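Local coordinates for protein gamma-glutamyltransferase 1 Threonine peptidase. MEROPS family T03 (PDB 7D9W) that probably hydrolyses or transfers the gamma-glutamyl group of glutathione and related gamma-glutamyl compounds, as an N-terminal nucleophile (Ntn) hydrolase, at residues 90-95 with 248-253. Residues are numbered along the deposited sequence; the frame is centred on the assembly and turned at random.
Sequences FLDYRE and KWREPM. With DON (6-diazenyl-5-oxo-L-norleucine), chain E.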
# COMPACT_ATOMS: atom_id res chain seq x y z
N PHE A 90 11.53 -1.40 9.91
CA PHE A 90 10.19 -1.58 9.36
C PHE A 90 9.17 -1.43 10.47
O PHE A 90 9.31 -2.07 11.52
CB PHE A 90 10.04 -2.94 8.69
CG PHE A 90 8.70 -3.14 8.05
CD1 PHE A 90 8.44 -2.61 6.80
CD2 PHE A 90 7.69 -3.82 8.71
CE1 PHE A 90 7.21 -2.77 6.21
CE2 PHE A 90 6.45 -3.98 8.12
CZ PHE A 90 6.21 -3.46 6.87
N LEU A 91 8.14 -0.62 10.24
CA LEU A 91 7.09 -0.40 11.22
C LEU A 91 5.75 -0.86 10.65
O LEU A 91 5.33 -0.39 9.59
CB LEU A 91 7.02 1.07 11.64
CG LEU A 91 5.96 1.37 12.69
CD1 LEU A 91 6.21 0.57 13.95
CD2 LEU A 91 5.92 2.86 13.01
N ASP A 92 5.08 -1.75 11.37
CA ASP A 92 3.81 -2.34 10.97
C ASP A 92 2.71 -1.71 11.81
O ASP A 92 2.59 -2.01 13.00
CB ASP A 92 3.89 -3.86 11.15
CG ASP A 92 2.55 -4.57 11.07
OD1 ASP A 92 1.47 -3.93 11.08
OD2 ASP A 92 2.57 -5.82 11.00
N TYR A 93 1.91 -0.84 11.20
CA TYR A 93 0.73 -0.27 11.83
C TYR A 93 -0.52 -0.64 11.03
O TYR A 93 -1.42 0.17 10.82
CB TYR A 93 0.88 1.23 12.05
CG TYR A 93 1.15 2.10 10.84
CD1 TYR A 93 2.45 2.37 10.42
CD2 TYR A 93 0.10 2.70 10.17
CE1 TYR A 93 2.69 3.20 9.34
CE2 TYR A 93 0.33 3.53 9.09
CZ TYR A 93 1.62 3.78 8.68
OH TYR A 93 1.83 4.60 7.60
N ARG A 94 -0.55 -1.89 10.58
CA ARG A 94 -1.71 -2.50 9.96
C ARG A 94 -2.83 -2.69 10.98
O ARG A 94 -2.59 -2.97 12.15
CB ARG A 94 -1.31 -3.85 9.37
CG ARG A 94 -2.39 -4.64 8.67
CD ARG A 94 -2.67 -4.08 7.30
NE ARG A 94 -3.21 -5.09 6.40
CZ ARG A 94 -3.73 -4.81 5.21
NH1 ARG A 94 -3.80 -3.56 4.78
NH2 ARG A 94 -4.19 -5.79 4.44
N GLU A 95 -4.07 -2.55 10.52
CA GLU A 95 -5.21 -2.78 11.39
C GLU A 95 -5.26 -4.23 11.85
O GLU A 95 -4.70 -5.13 11.21
CB GLU A 95 -6.52 -2.44 10.66
CG GLU A 95 -6.61 -1.02 10.15
CD GLU A 95 -6.30 -0.93 8.67
OE1 GLU A 95 -5.23 -1.42 8.25
OE2 GLU A 95 -7.13 -0.36 7.92
N LYS A 248 3.81 -2.60 15.46
CA LYS A 248 4.85 -3.60 15.66
C LYS A 248 6.05 -3.28 14.78
O LYS A 248 5.92 -3.19 13.55
CB LYS A 248 4.32 -5.00 15.35
CG LYS A 248 3.27 -5.49 16.35
CD LYS A 248 2.99 -6.98 16.20
CE LYS A 248 2.34 -7.56 17.45
NZ LYS A 248 2.47 -9.04 17.50
N TRP A 249 7.22 -3.11 15.40
CA TRP A 249 8.46 -3.09 14.64
C TRP A 249 8.83 -4.51 14.24
O TRP A 249 8.65 -5.45 15.01
CB TRP A 249 9.60 -2.48 15.47
CG TRP A 249 9.41 -1.03 15.83
CD1 TRP A 249 8.87 -0.54 16.98
CD2 TRP A 249 9.77 0.11 15.04
NE1 TRP A 249 8.87 0.83 16.96
CE2 TRP A 249 9.42 1.26 15.78
CE3 TRP A 249 10.36 0.27 13.77
CZ2 TRP A 249 9.63 2.55 15.30
CZ3 TRP A 249 10.56 1.56 13.30
CH2 TRP A 249 10.20 2.68 14.06
N ARG A 250 9.33 -4.66 13.01
CA ARG A 250 9.73 -5.96 12.50
C ARG A 250 11.02 -5.84 11.71
O ARG A 250 11.39 -4.76 11.24
CB ARG A 250 8.65 -6.57 11.59
CG ARG A 250 7.27 -6.63 12.20
CD ARG A 250 6.37 -7.35 11.24
NE ARG A 250 4.96 -7.34 11.61
CZ ARG A 250 4.38 -8.25 12.39
NH1 ARG A 250 5.09 -9.22 12.94
NH2 ARG A 250 3.08 -8.17 12.64
N GLU A 251 11.70 -6.97 11.55
CA GLU A 251 12.85 -7.02 10.66
C GLU A 251 12.36 -6.87 9.22
O GLU A 251 11.48 -7.61 8.79
CB GLU A 251 13.60 -8.34 10.82
N PRO A 252 12.89 -5.92 8.46
CA PRO A 252 12.45 -5.77 7.07
C PRO A 252 12.95 -6.93 6.22
O PRO A 252 13.95 -7.58 6.53
CB PRO A 252 13.06 -4.45 6.62
CG PRO A 252 14.27 -4.27 7.48
CD PRO A 252 13.97 -4.96 8.80
N MET A 253 12.21 -7.20 5.15
CA MET A 253 12.66 -8.16 4.14
C MET A 253 13.87 -7.59 3.42
O MET A 253 13.84 -6.44 2.96
CB MET A 253 11.52 -8.43 3.16
CG MET A 253 11.85 -9.35 1.99
SD MET A 253 12.29 -11.03 2.47
CE MET A 253 10.74 -11.52 3.23
O DON E . -3.31 -3.92 2.04
C DON E . -3.64 -4.01 0.86
OXT DON E . -2.89 -4.82 0.06
CA DON E . -4.79 -3.28 0.19
N DON E . -5.87 -3.03 1.10
CB DON E . -4.18 -2.02 -0.44
C1E DON E . -5.18 -0.93 -0.71
C1D DON E . -4.60 0.05 -1.68
O1J DON E . -4.18 -0.26 -2.80
O HOH W 1 12.50 -2.59 12.45
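Asp92 and Arg250 meet diagonally on one face of an antiparallel strand pair, Arg250 lying two residues beyond Lys248, the residue opposite Asp92. Arg250 runs from CB, 4.1 Å from Phe90 CD2, through an extended chain whose CD passes near Asp92 OD2. Its NE gives a 2.9 Å hydrogen bond to the anti lone pair of Asp92 OD2; NH2 reaches the same oxygen from above the carboxylate plane, so the grip is side-on and on one atom. OD2 lies in the guanidinium plane, while carboxylate and guanidinium are turned 41° apart. NH1 turns to Gln322. In the backbone, Asp92 N donates to Lys248 O at 2.7 Å and Lys248 N donates to Asp92 O. On the other face Leu91, CG anti to its backbone N (chi1 -179°), lays CD1 over the five-membered ring of Trp249, a CH-pi contact 3.8 Å from the centroid. Water 1 links Phe90 N to Arg250 O where the strands part. Asp92 OD1 closes an Asx turn on Arg94 N at 2.9 Å and salt-bridges Arg69 of the partner chain. An alanine here would probably leave both arginines without this shared counter-charge and free Arg94 N from the turn. Arg94 NH1 makes a weak hydrogen bond to DON O, its guanidinium also paired with Glu40 and Asp43 of the partner chain. The carboxylate thus joins the central sheet of this Ntn fold, the partner chain and the turn carrying a ligand-binding arginine.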